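Local coordinates for nucleoprotein (Rift valley fever virus, PDB 3OV9), which encapsidates the viral genomic RNA, shielding it from nucleases, and assembles into ring-shaped hexamers needed to form the nucleocapsid, at residues D167-Y172 with Q198-A203; E51-K56 with E84-K89; T131-L136 with L173-R178. All blocks are in the same frame, centred on the assembly; numbering follows the deposited sequence. Where two conformers were deposited one is given.

Contact 1 of 3, residues D167-Y172 with Q198-A203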
ATOM      1  N   ASP A 167      -5.165  36.422 -10.846  1.00 17.84           N
ATOM      2  CA  ASP A 167      -4.752  36.108  -9.475  1.00 17.86           C
ATOM      3  C   ASP A 167      -5.952  36.140  -8.524  1.00 17.59           C
ATOM      4  O   ASP A 167      -6.121  35.234  -7.703  1.00 17.64           O
ATOM      5  CB  ASP A 167      -3.661  37.070  -8.986  1.00 18.25           C
ATOM      6  CG  ASP A 167      -2.294  36.796  -9.612  1.00 19.35           C
ATOM      7  OD1 ASP A 167      -2.101  35.740 -10.252  1.00 21.33           O
ATOM      8  OD2 ASP A 167      -1.397  37.649  -9.448  1.00 21.30           O
ATOM      9  N   ALA A 168      -6.785  37.176  -8.650  1.00 17.23           N
ATOM     10  CA  ALA A 168      -8.007  37.306  -7.850  1.00 17.03           C
ATOM     11  C   ALA A 168      -8.946  36.117  -8.057  1.00 17.05           C
ATOM     12  O   ALA A 168      -9.468  35.560  -7.092  1.00 16.71           O
ATOM     13  CB  ALA A 168      -8.726  38.614  -8.167  1.00 17.03           C
ATOM     14  N   HIS A 169      -9.148  35.738  -9.319  1.00 17.06           N
ATOM     15  CA  HIS A 169      -9.962  34.575  -9.686  1.00 17.19           C
ATOM     16  C   HIS A 169      -9.345  33.281  -9.150  1.00 17.67           C
ATOM     17  O   HIS A 169     -10.063  32.387  -8.694  1.00 17.87           O
ATOM     18  CB  HIS A 169     -10.128  34.521 -11.214  1.00 16.76           C
ATOM     19  CG  HIS A 169     -10.844  33.303 -11.723  1.00 16.17           C
ATOM     20  ND1 HIS A 169     -12.087  32.916 -11.269  1.00 14.99           N
ATOM     21  CD2 HIS A 169     -10.498  32.407 -12.676  1.00 14.93           C
ATOM     22  CE1 HIS A 169     -12.469  31.825 -11.908  1.00 14.83           C
ATOM     23  NE2 HIS A 169     -11.522  31.494 -12.768  1.00 15.70           N
ATOM     24  N   SER A 170      -8.015  33.203  -9.193  1.00 18.08           N
ATOM     25  CA  SER A 170      -7.278  32.023  -8.727  1.00 18.64           C
ATOM     26  C   SER A 170      -7.411  31.777  -7.219  1.00 18.97           C
ATOM     27  O   SER A 170      -7.280  30.634  -6.765  1.00 19.23           O
ATOM     28  CB  SER A 170      -5.804  32.107  -9.131  1.00 18.69           C
ATOM     29  OG  SER A 170      -5.661  32.043 -10.544  1.00 19.23           O
ATOM     30  N   LEU A 171      -7.675  32.837  -6.452  1.00 19.27           N
ATOM     31  CA  LEU A 171      -7.939  32.692  -5.017  1.00 19.48           C
ATOM     32  C   LEU A 171      -9.155  31.796  -4.796  1.00 19.57           C
ATOM     33  O   LEU A 171      -9.104  30.871  -3.980  1.00 19.73           O
ATOM     34  CB  LEU A 171      -8.130  34.050  -4.328  1.00 19.73           C
ATOM     35  CG  LEU A 171      -8.279  34.023  -2.798  1.00 20.17           C
ATOM     36  CD1 LEU A 171      -6.938  33.764  -2.112  1.00 20.87           C
ATOM     37  CD2 LEU A 171      -8.906  35.313  -2.280  1.00 20.56           C
ATOM     38  N   TYR A 172     -10.233  32.066  -5.537  1.00 19.29           N
ATOM     39  CA  TYR A 172     -11.420  31.208  -5.522  1.00 19.36           C
ATOM     40  C   TYR A 172     -11.126  29.793  -6.024  1.00 19.57           C
ATOM     41  O   TYR A 172     -11.572  28.818  -5.418  1.00 19.69           O
ATOM     42  CB  TYR A 172     -12.576  31.827  -6.327  1.00 18.97           C
ATOM     43  CG  TYR A 172     -13.545  30.793  -6.865  1.00 18.43           C
ATOM     44  CD1 TYR A 172     -14.560  30.268  -6.062  1.00 17.55           C
ATOM     45  CD2 TYR A 172     -13.430  30.321  -8.174  1.00 17.40           C
ATOM     46  CE1 TYR A 172     -15.442  29.306  -6.555  1.00 17.27           C
ATOM     47  CE2 TYR A 172     -14.297  29.362  -8.671  1.00 17.12           C
ATOM     48  CZ  TYR A 172     -15.300  28.857  -7.862  1.00 17.43           C
ATOM     49  OH  TYR A 172     -16.159  27.909  -8.368  1.00 17.21           O
ATOM     50  N   GLN A 198      -4.651  25.158 -16.547  1.00 22.03           N
ATOM     51  CA  GLN A 198      -4.795  24.767 -17.955  1.00 21.45           C
ATOM     52  C   GLN A 198      -6.191  25.079 -18.534  1.00 20.76           C
ATOM     53  O   GLN A 198      -6.280  25.750 -19.565  1.00 20.72           O
ATOM     54  CB  GLN A 198      -4.385  23.306 -18.185  1.00 21.64           C
ATOM     55  CG  GLN A 198      -4.120  22.955 -19.647  1.00 22.12           C
ATOM     56  CD  GLN A 198      -3.469  21.592 -19.832  1.00 22.70           C
ATOM     57  OE1 GLN A 198      -2.639  21.409 -20.723  1.00 23.04           O
ATOM     58  NE2 GLN A 198      -3.853  20.627 -19.002  1.00 22.43           N
ATOM     59  N   PRO A 199      -7.278  24.615 -17.872  1.00 20.18           N
ATOM     60  CA  PRO A 199      -8.609  25.012 -18.357  1.00 19.65           C
ATOM     61  C   PRO A 199      -8.907  26.508 -18.195  1.00 19.02           C
ATOM     62  O   PRO A 199      -9.656  27.069 -19.001  1.00 19.02           O
ATOM     63  CB  PRO A 199      -9.572  24.169 -17.505  1.00 19.78           C
ATOM     64  CG  PRO A 199      -8.785  23.747 -16.325  1.00 19.96           C
ATOM     65  CD  PRO A 199      -7.374  23.609 -16.796  1.00 20.19           C
ATOM     66  N   MET A 200      -8.323  27.140 -17.175  1.00 18.34           N
ATOM     67  CA  MET A 200      -8.462  28.587 -16.969  1.00 17.60           C
ATOM     68  C   MET A 200      -7.903  29.350 -18.169  1.00 17.37           C
ATOM     69  O   MET A 200      -8.617  30.133 -18.796  1.00 17.00           O
ATOM     70  CB  MET A 200      -7.772  29.037 -15.670  1.00 17.44           C
ATOM     71  CG  MET A 200      -7.936  30.532 -15.338  1.00 17.36           C
ATOM     72  SD  MET A 200      -6.962  31.123 -13.928  1.00 15.72           S
ATOM     73  CE  MET A 200      -5.293  31.008 -14.580  1.00 17.97           C
ATOM     74  N   ASN A 201      -6.639  29.093 -18.502  1.00 16.97           N
ATOM     75  CA  ASN A 201      -5.980  29.787 -19.611  1.00 17.02           C
ATOM     76  C   ASN A 201      -6.612  29.506 -20.973  1.00 16.50           C
ATOM     77  O   ASN A 201      -6.663  30.393 -21.825  1.00 16.18           O
ATOM     78  CB  ASN A 201      -4.480  29.482 -19.633  1.00 17.50           C
ATOM     79  CG  ASN A 201      -3.726  30.148 -18.488  1.00 18.77           C
ATOM     80  OD1 ASN A 201      -4.065  31.255 -18.054  1.00 20.82           O
ATOM     81  ND2 ASN A 201      -2.690  29.476 -17.999  1.00 20.54           N
ATOM     82  N   ALA A 202      -7.098  28.282 -21.168  1.00 16.02           N
ATOM     83  CA  ALA A 202      -7.805  27.913 -22.397  1.00 15.74           C
ATOM     84  C   ALA A 202      -9.031  28.798 -22.632  1.00 15.61           C
ATOM     85  O   ALA A 202      -9.239  29.292 -23.741  1.00 15.85           O
ATOM     86  CB  ALA A 202      -8.201  26.436 -22.374  1.00 15.85           C
ATOM     87  N   ALA A 203      -9.827  29.009 -21.585  1.00 15.16           N
ATOM     88  CA  ALA A 203     -11.011  29.857 -21.690  1.00 14.88           C
ATOM     89  C   ALA A 203     -10.639  31.333 -21.836  1.00 14.67           C
ATOM     90  O   ALA A 203     -11.284  32.066 -22.590  1.00 14.68           O
ATOM     91  CB  ALA A 203     -11.938  29.642 -20.499  1.00 14.70           C
TER
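The helical segments 167-172 and 198-203 stand well apart here: S170 and M200 are the nearest pair of backbones, yet their CA atoms are 9.0 Å from each other. One long side chain spans that distance. M200 leaves its helix with CG anti to the backbone N (chi1 -177°) and stays extended through chi2, then bends at chi3, so that the sulfur is delivered to the opposing helix and the terminal methyl turns aside. M200 SD lies 3.7 Å from S170 OG and 4.0 Å from H169 CD2. The imidazole of H169 reaches out the other way, and the two side chains run antiparallel alongside each other. The sulfur meets the ring at its edge: M200 SD is 5.0 Å from the centroid of the H169 ring and 74° off its normal, a Met-aromatic contact close to the ring plane.

No hydrogen bond crosses the interface; S170 OG bonds to L166 O of its own helix, one turn earlier, and H169 ND1 bonds to M144 O, an anchor that limits rotation of the imidazole; the ring of F149 also meets that of H169.

Helix 189-204 is kinked at Q198 and P199, and beyond M200 its A202 and A203 line the nitrite pocket. Helix 159-180 is wrapped by further helices in this all-helical bundle: S170 touches Y241 of helix 232-243, A168 packs on V234 and A237 of the same helix, and L171 and Y172 meet M133 of helix 130-136.

Contact 2 of 3, residues E51-K56 with E84-K89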
ATOM      1  N   GLU A  51     -33.584  28.065 -23.677  1.00 21.15           N
ATOM      2  CA  GLU A  51     -33.123  29.157 -22.814  1.00 20.90           C
ATOM      3  C   GLU A  51     -33.474  28.936 -21.346  1.00 20.16           C
ATOM      4  O   GLU A  51     -32.610  29.057 -20.474  1.00 19.90           O
ATOM      5  CB  GLU A  51     -33.665  30.506 -23.299  1.00 21.30           C
ATOM      6  CG  GLU A  51     -32.948  31.054 -24.530  1.00 22.79           C
ATOM      7  CD  GLU A  51     -33.826  31.963 -25.374  1.00 25.18           C
ATOM      8  OE1 GLU A  51     -34.960  31.562 -25.712  1.00 27.04           O
ATOM      9  OE2 GLU A  51     -33.372  33.073 -25.721  1.00 26.66           O
ATOM     10  N   LYS A  52     -34.737  28.604 -21.077  1.00 19.54           N
ATOM     11  CA  LYS A  52     -35.177  28.334 -19.709  1.00 19.03           C
ATOM     12  C   LYS A  52     -34.482  27.091 -19.147  1.00 18.29           C
ATOM     13  O   LYS A  52     -34.011  27.100 -18.005  1.00 18.27           O
ATOM     14  CB  LYS A  52     -36.700  28.188 -19.640  1.00 19.22           C
ATOM     15  CG  LYS A  52     -37.256  28.090 -18.223  1.00 20.16           C
ATOM     16  CD  LYS A  52     -38.760  28.302 -18.219  1.00 22.14           C
ATOM     17  CE  LYS A  52     -39.342  28.094 -16.829  1.00 23.29           C
ATOM     18  NZ  LYS A  52     -40.779  28.463 -16.775  1.00 24.96           N
ATOM     19  N   ASP A  53     -34.414  26.032 -19.955  1.00 17.56           N
ATOM     20  CA  ASP A  53     -33.720  24.804 -19.562  1.00 16.74           C
ATOM     21  C   ASP A  53     -32.241  25.051 -19.259  1.00 16.07           C
ATOM     22  O   ASP A  53     -31.704  24.482 -18.310  1.00 15.62           O
ATOM     23  CB  ASP A  53     -33.874  23.709 -20.627  1.00 16.88           C
ATOM     24  CG  ASP A  53     -35.267  23.092 -20.650  1.00 17.81           C
ATOM     25  OD1 ASP A  53     -36.057  23.329 -19.709  1.00 17.81           O
ATOM     26  OD2 ASP A  53     -35.576  22.357 -21.613  1.00 18.39           O
ATOM     27  N   ALA A  54     -31.593  25.893 -20.067  1.00 15.33           N
ATOM     28  CA  ALA A  54     -30.190  26.251 -19.844  1.00 14.94           C
ATOM     29  C   ALA A  54     -29.979  26.939 -18.494  1.00 14.73           C
ATOM     30  O   ALA A  54     -29.011  26.647 -17.791  1.00 14.41           O
ATOM     31  CB  ALA A  54     -29.669  27.128 -20.979  1.00 14.71           C
ATOM     32  N   LYS A  55     -30.893  27.841 -18.137  1.00 14.54           N
ATOM     33  CA  LYS A  55     -30.828  28.531 -16.849  0.80 14.56           C
ATOM     34  C   LYS A  55     -30.959  27.536 -15.698  1.00 14.41           C
ATOM     35  O   LYS A  55     -30.197  27.600 -14.730  1.00 13.97           O
ATOM     36  CB  LYS A  55     -31.898  29.621 -16.754  0.80 14.82           C
ATOM     37  CG  LYS A  55     -31.646  30.832 -17.652  0.80 15.73           C
ATOM     38  CD  LYS A  55     -32.599  31.986 -17.338  0.80 17.19           C
ATOM     39  CE  LYS A  55     -34.007  31.726 -17.844  0.80 18.13           C
ATOM     40  NZ  LYS A  55     -34.997  32.658 -17.236  0.80 19.20           N
ATOM     41  N   LYS A  56     -31.908  26.607 -15.821  1.00 14.30           N
ATOM     42  CA  LYS A  56     -32.093  25.538 -14.833  1.00 14.34           C
ATOM     43  C   LYS A  56     -30.821  24.715 -14.681  1.00 14.10           C
ATOM     44  O   LYS A  56     -30.392  24.426 -13.566  1.00 14.17           O
ATOM     45  CB  LYS A  56     -33.235  24.600 -15.233  1.00 14.64           C
ATOM     46  CG  LYS A  56     -34.619  25.188 -15.117  1.00 15.37           C
ATOM     47  CD  LYS A  56     -35.672  24.099 -15.220  1.00 16.76           C
ATOM     48  CE  LYS A  56     -37.053  24.681 -15.442  1.00 17.62           C
ATOM     49  NZ  LYS A  56     -38.072  23.607 -15.605  1.00 18.64           N
ATOM     50  N   GLU A  84     -34.289  14.201 -14.418  1.00 18.81           N
ATOM     51  CA  GLU A  84     -34.494  13.031 -15.278  1.00 19.51           C
ATOM     52  C   GLU A  84     -34.903  13.449 -16.692  1.00 19.45           C
ATOM     53  O   GLU A  84     -34.352  12.949 -17.677  1.00 19.58           O
ATOM     54  CB  GLU A  84     -35.536  12.081 -14.666  1.00 19.75           C
ATOM     55  CG  GLU A  84     -36.011  10.930 -15.578  1.00 21.80           C
ATOM     56  CD  GLU A  84     -35.000   9.796 -15.736  1.00 24.16           C
ATOM     57  OE1 GLU A  84     -33.905   9.854 -15.139  1.00 25.75           O
ATOM     58  OE2 GLU A  84     -35.310   8.833 -16.470  1.00 26.23           O
ATOM     59  N   ALA A  85     -35.861  14.370 -16.779  1.00 19.33           N
ATOM     60  CA  ALA A  85     -36.334  14.886 -18.062  1.00 19.37           C
ATOM     61  C   ALA A  85     -35.238  15.646 -18.808  1.00 19.39           C
ATOM     62  O   ALA A  85     -35.119  15.524 -20.030  1.00 19.38           O
ATOM     63  CB  ALA A  85     -37.559  15.763 -17.865  1.00 19.14           C
ATOM     64  N   LEU A  86     -34.437  16.414 -18.070  1.00 19.43           N
ATOM     65  CA  LEU A  86     -33.316  17.157 -18.658  1.00 19.72           C
ATOM     66  C   LEU A  86     -32.244  16.230 -19.229  1.00 20.08           C
ATOM     67  O   LEU A  86     -31.686  16.505 -20.293  1.00 19.88           O
ATOM     68  CB  LEU A  86     -32.693  18.121 -17.640  1.00 19.62           C
ATOM     69  CG  LEU A  86     -33.453  19.401 -17.277  1.00 19.64           C
ATOM     70  CD1 LEU A  86     -32.750  20.118 -16.130  1.00 19.76           C
ATOM     71  CD2 LEU A  86     -33.622  20.339 -18.475  1.00 19.18           C
ATOM     72  N   ILE A  87     -31.966  15.137 -18.523  1.00 20.45           N
ATOM     73  CA  ILE A  87     -30.996  14.143 -18.985  1.00 21.14           C
ATOM     74  C   ILE A  87     -31.450  13.512 -20.299  1.00 21.56           C
ATOM     75  O   ILE A  87     -30.665  13.411 -21.242  1.00 21.71           O
ATOM     76  CB  ILE A  87     -30.735  13.041 -17.928  1.00 21.04           C
ATOM     77  CG1 ILE A  87     -30.033  13.628 -16.701  1.00 20.93           C
ATOM     78  CG2 ILE A  87     -29.897  11.895 -18.525  1.00 21.32           C
ATOM     79  CD1 ILE A  87     -30.071  12.726 -15.478  1.00 21.93           C
ATOM     80  N   ASN A  88     -32.715  13.098 -20.356  1.00 22.11           N
ATOM     81  CA  ASN A  88     -33.261  12.437 -21.544  1.00 22.57           C
ATOM     82  C   ASN A  88     -33.354  13.357 -22.756  1.00 22.69           C
ATOM     83  O   ASN A  88     -33.117  12.924 -23.888  1.00 22.97           O
ATOM     84  CB  ASN A  88     -34.638  11.828 -21.249  1.00 22.82           C
ATOM     85  CG  ASN A  88     -34.583  10.717 -20.211  1.00 23.45           C
ATOM     86  OD1 ASN A  88     -35.543  10.511 -19.465  1.00 24.96           O
ATOM     87  ND2 ASN A  88     -33.467   9.995 -20.160  1.00 24.51           N
ATOM     88  N   LYS A  89     -33.690  14.622 -22.510  1.00 22.59           N
ATOM     89  CA  LYS A  89     -33.884  15.602 -23.576  1.00 22.62           C
ATOM     90  C   LYS A  89     -32.563  16.114 -24.149  1.00 22.42           C
ATOM     91  O   LYS A  89     -32.439  16.286 -25.365  1.00 22.44           O
ATOM     92  CB  LYS A  89     -34.734  16.772 -23.074  1.00 22.77           C
ATOM     93  CG  LYS A  89     -35.201  17.737 -24.154  1.00 23.78           C
ATOM     94  CD  LYS A  89     -36.139  18.777 -23.570  1.00 25.08           C
ATOM     95  CE  LYS A  89     -36.541  19.810 -24.603  1.00 26.48           C
ATOM     96  NZ  LYS A  89     -37.539  20.763 -24.045  1.00 27.18           N
TER
HETATM   97  O   HOH W   1     -37.999  21.158 -21.342  1.00 28.19           O
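D53 OD2 is gripped by three groups, two of them tied to K89. The ammonium group of K89 forms a salt bridge with it, K89 NZ to D53 OD2 measuring 3.5 Å, a long separation that makes this a loose pairing. A water tightens the link: it donates to D53 OD2 at 2.7 Å and accepts from K89 NZ at 2.8 Å, so the two charges are joined by a direct and a bridged route. The third partner is Y90 OH, hydrogen-bonded to the same oxygen from the residue next to K89. Such a set of positive and donor groups would be expected to favour the ionised carboxylate.

K89 arrives as a fully extended chain. Its CG is anti to the backbone N (chi1 -170°), and every later torsion is near 180°, which carries NZ across to the aspartate, where the two side chains cross at about a right angle. D49 OD2 lies at a long, weak ion-pair distance from the same ammonium.

L86 adds a methyl contact against the D53 side chain. It projects toward the other helix at the point of closest backbone approach, the CA atoms of D53 and L86 being 7.7 Å apart. One of its methyls does the touching: L86 CD2 sits 3.9 Å from D53 CG and about as close to CB and OD1 of that side chain.

The contact joins helix 50-63 to helix 77-90 in the N-terminal half of the chain. I87, on helix 77-90, packs against P68 and R69 of helix 68-71, while A54 and K55 of helix 50-63 meet F11, and K56 meets W24, of a neighbouring subunit, within the region essential for oligomerization.

Contact 3 of 3, residues T131-L136 with L173-R178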
ATOM      1  N   THR A 131     -19.372  34.173   1.789  1.00 22.57           N
ATOM      2  CA  THR A 131     -18.969  34.458   3.172  1.00 22.83           C
ATOM      3  C   THR A 131     -17.590  33.881   3.501  1.00 22.71           C
ATOM      4  O   THR A 131     -16.761  34.554   4.120  1.00 22.76           O
ATOM      5  CB  THR A 131     -20.027  33.947   4.186  1.00 22.95           C
ATOM      6  OG1 THR A 131     -21.303  34.509   3.865  1.00 23.75           O
ATOM      7  CG2 THR A 131     -19.660  34.345   5.614  1.00 23.58           C
ATOM      8  N   THR A 132     -17.349  32.639   3.083  1.00 22.69           N
ATOM      9  CA  THR A 132     -16.046  31.997   3.251  1.00 22.65           C
ATOM     10  C   THR A 132     -14.958  32.769   2.493  1.00 22.50           C
ATOM     11  O   THR A 132     -13.881  33.029   3.033  1.00 22.51           O
ATOM     12  CB  THR A 132     -16.085  30.510   2.811  1.00 22.70           C
ATOM     13  OG1 THR A 132     -16.982  29.786   3.665  1.00 23.25           O
ATOM     14  CG2 THR A 132     -14.706  29.870   2.890  1.00 22.84           C
ATOM     15  N   MET A 133     -15.256  33.149   1.252  1.00 22.41           N
ATOM     16  CA  MET A 133     -14.324  33.936   0.446  1.00 22.12           C
ATOM     17  C   MET A 133     -13.988  35.287   1.085  1.00 22.41           C
ATOM     18  O   MET A 133     -12.846  35.745   1.002  1.00 22.49           O
ATOM     19  CB  MET A 133     -14.861  34.137  -0.975  1.00 21.66           C
ATOM     20  CG  MET A 133     -14.910  32.869  -1.829  1.00 20.41           C
ATOM     21  SD  MET A 133     -13.354  31.960  -1.989  1.00 16.42           S
ATOM     22  CE  MET A 133     -12.230  33.233  -2.581  1.00 17.76           C
ATOM     23  N   ASP A 134     -14.979  35.904   1.730  1.00 22.96           N
ATOM     24  CA  ASP A 134     -14.804  37.198   2.408  1.00 23.41           C
ATOM     25  C   ASP A 134     -13.800  37.163   3.562  1.00 23.76           C
ATOM     26  O   ASP A 134     -13.183  38.180   3.885  1.00 23.71           O
ATOM     27  CB  ASP A 134     -16.148  37.735   2.906  1.00 23.46           C
ATOM     28  CG  ASP A 134     -17.030  38.249   1.783  1.00 23.60           C
ATOM     29  OD1 ASP A 134     -16.515  38.499   0.670  1.00 23.72           O
ATOM     30  OD2 ASP A 134     -18.245  38.411   2.019  1.00 23.57           O
ATOM     31  N   GLY A 135     -13.648  35.992   4.180  1.00 24.16           N
ATOM     32  CA  GLY A 135     -12.681  35.801   5.259  1.00 24.57           C
ATOM     33  C   GLY A 135     -11.255  35.755   4.745  1.00 24.88           C
ATOM     34  O   GLY A 135     -10.308  36.046   5.481  1.00 25.12           O
ATOM     35  N   LEU A 136     -11.110  35.387   3.474  1.00 24.93           N
ATOM     36  CA  LEU A 136      -9.810  35.313   2.821  1.00 24.98           C
ATOM     37  C   LEU A 136      -9.464  36.635   2.143  1.00 24.72           C
ATOM     38  O   LEU A 136      -8.302  37.043   2.128  1.00 25.02           O
ATOM     39  CB  LEU A 136      -9.789  34.165   1.811  1.00 25.23           C
ATOM     40  CG  LEU A 136     -10.076  32.771   2.383  1.00 25.73           C
ATOM     41  CD1 LEU A 136     -10.586  31.842   1.298  1.00 26.09           C
ATOM     42  CD2 LEU A 136      -8.855  32.176   3.085  1.00 26.40           C
ATOM     43  N   LEU A 173     -10.394  29.690  -7.135  1.00 19.82           N
ATOM     44  CA  LEU A 173     -10.105  28.393  -7.757  1.00 20.28           C
ATOM     45  C   LEU A 173      -9.306  27.487  -6.828  1.00 20.97           C
ATOM     46  O   LEU A 173      -9.473  26.268  -6.851  1.00 21.12           O
ATOM     47  CB  LEU A 173      -9.372  28.563  -9.090  1.00 19.92           C
ATOM     48  CG  LEU A 173     -10.163  29.098 -10.288  1.00 19.31           C
ATOM     49  CD1 LEU A 173      -9.221  29.336 -11.452  1.00 19.06           C
ATOM     50  CD2 LEU A 173     -11.278  28.145 -10.692  1.00 19.33           C
ATOM     51  N   LEU A 174      -8.448  28.100  -6.017  1.00 21.80           N
ATOM     52  CA  LEU A 174      -7.673  27.391  -4.999  1.00 22.73           C
ATOM     53  C   LEU A 174      -8.580  26.753  -3.946  1.00 23.39           C
ATOM     54  O   LEU A 174      -8.413  25.580  -3.607  1.00 23.72           O
ATOM     55  CB  LEU A 174      -6.671  28.347  -4.340  1.00 22.68           C
ATOM     56  CG  LEU A 174      -5.770  27.844  -3.205  1.00 22.81           C
ATOM     57  CD1 LEU A 174      -4.839  26.735  -3.677  1.00 23.16           C
ATOM     58  CD2 LEU A 174      -4.970  29.003  -2.622  1.00 23.04           C
ATOM     59  N   GLN A 175      -9.540  27.530  -3.446  1.00 24.03           N
ATOM     60  CA  GLN A 175     -10.475  27.059  -2.422  1.00 24.78           C
ATOM     61  C   GLN A 175     -11.445  26.033  -2.994  1.00 25.22           C
ATOM     62  O   GLN A 175     -11.656  24.973  -2.403  1.00 25.19           O
ATOM     63  CB  GLN A 175     -11.261  28.226  -1.808  1.00 24.75           C
ATOM     64  CG  GLN A 175     -10.439  29.467  -1.474  1.00 25.20           C
ATOM     65  CD  GLN A 175      -9.234  29.180  -0.593  1.00 26.06           C
ATOM     66  OE1 GLN A 175      -9.344  28.517   0.444  1.00 26.23           O
ATOM     67  NE2 GLN A 175      -8.075  29.690  -0.999  1.00 25.77           N
ATOM     68  N   PHE A 176     -12.016  26.362  -4.152  1.00 25.74           N
ATOM     69  CA  PHE A 176     -12.999  25.525  -4.838  1.00 26.36           C
ATOM     70  C   PHE A 176     -12.453  24.134  -5.160  1.00 27.27           C
ATOM     71  O   PHE A 176     -13.114  23.130  -4.890  1.00 27.31           O
ATOM     72  CB  PHE A 176     -13.468  26.233  -6.115  1.00 26.01           C
ATOM     73  CG  PHE A 176     -14.575  25.526  -6.851  1.00 25.26           C
ATOM     74  CD1 PHE A 176     -15.875  25.523  -6.351  1.00 24.41           C
ATOM     75  CD2 PHE A 176     -14.321  24.889  -8.062  1.00 24.46           C
ATOM     76  CE1 PHE A 176     -16.902  24.882  -7.042  1.00 24.13           C
ATOM     77  CE2 PHE A 176     -15.339  24.244  -8.759  1.00 24.35           C
ATOM     78  CZ  PHE A 176     -16.634  24.242  -8.247  1.00 24.35           C
ATOM     79  N   SER A 177     -11.243  24.087  -5.717  1.00 28.32           N
ATOM     80  CA  SER A 177     -10.602  22.830  -6.113  1.00 29.67           C
ATOM     81  C   SER A 177     -10.315  21.911  -4.929  1.00 30.52           C
ATOM     82  O   SER A 177     -10.345  20.688  -5.072  1.00 30.64           O
ATOM     83  CB  SER A 177      -9.306  23.099  -6.877  1.00 29.55           C
ATOM     84  OG  SER A 177      -9.558  23.823  -8.069  1.00 30.03           O
ATOM     85  N   ARG A 178     -10.032  22.503  -3.772  1.00 31.72           N
ATOM     86  CA  ARG A 178      -9.761  21.738  -2.555  1.00 32.97           C
ATOM     87  C   ARG A 178     -11.038  21.236  -1.879  1.00 33.84           C
ATOM     88  O   ARG A 178     -11.040  20.168  -1.266  1.00 33.93           O
ATOM     89  CB  ARG A 178      -8.909  22.552  -1.575  1.00 32.93           C
ATOM     90  CG  ARG A 178      -7.447  22.682  -1.988  1.00 33.26           C
ATOM     91  CD  ARG A 178      -6.535  22.848  -0.780  1.00 33.92           C
ATOM     92  NE  ARG A 178      -6.357  24.244  -0.391  1.00 33.82           N
ATOM     93  CZ  ARG A 178      -5.202  24.906  -0.447  1.00 33.67           C
ATOM     94  NH1 ARG A 178      -4.097  24.304  -0.872  1.00 33.87           N
ATOM     95  NH2 ARG A 178      -5.150  26.175  -0.068  1.00 33.43           N
TER
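In Q175, CG stands anti to the carbonyl carbon (chi1 -44°), and a bend at chi2 (-54°) turns the amide back along its own helix; this presents the flank of the glutamine, CG and the amide, to M133 and L136. M133 is curled as well: chi2 and chi3 both turn near -55°, bringing its sulfur round toward the other helix although its CB sets off to the flank. M133 SD then rests 3.9 Å from Q175 CG.

L136 points back at Q175 from the facing helix and supplies the closer touch. Its CD1 methyl lies over the flat amide, almost directly above the central carbon, with L136 CD1 3.5 Å from Q175 CD. The same methyl is 3.7 Å from Q175 CG, so it covers the aliphatic part of the glutamine too. The backbones are nearest at M133 and Q175, whose CA atoms are 8.4 Å apart.

M133 is the buried member of the trio and packs further on V128, Y140 and M145, whereas L136 is exposed; the contact thus runs from the interior to the surface, joining helix 130-136 to helix 159-180.

Across this contact the glutamine offers CG and an amide face, not a hydrogen bond. Q175 NE2 makes a weak hydrogen bond back to L171 O of its own helix. The two segments are accordingly held by van der Waals contact of sulfur and methyl groups on the glutamine.

In the fold
Contact 2 comes first along the chain and closes before either of the others opens; its centre lies 28 to 29 Å from theirs, with the nearest atoms about 15 Å away. Contacts 1 and 3 interlock: their segments alternate in sequence, their centres are 13 Å apart, and both are built on helix 159-180. That helix meets helix 189-204 through contact 1 and helix 130-136 through contact 3, and M200 of contact 1 also packs on L173, which belongs to contact 3 on the shared helix. The three contacts therefore mark two parts of one all-helical protein, a C-terminal bundle around a shared helix and an N-terminal helix pair whose helix 50-63 packs on a neighbouring subunit.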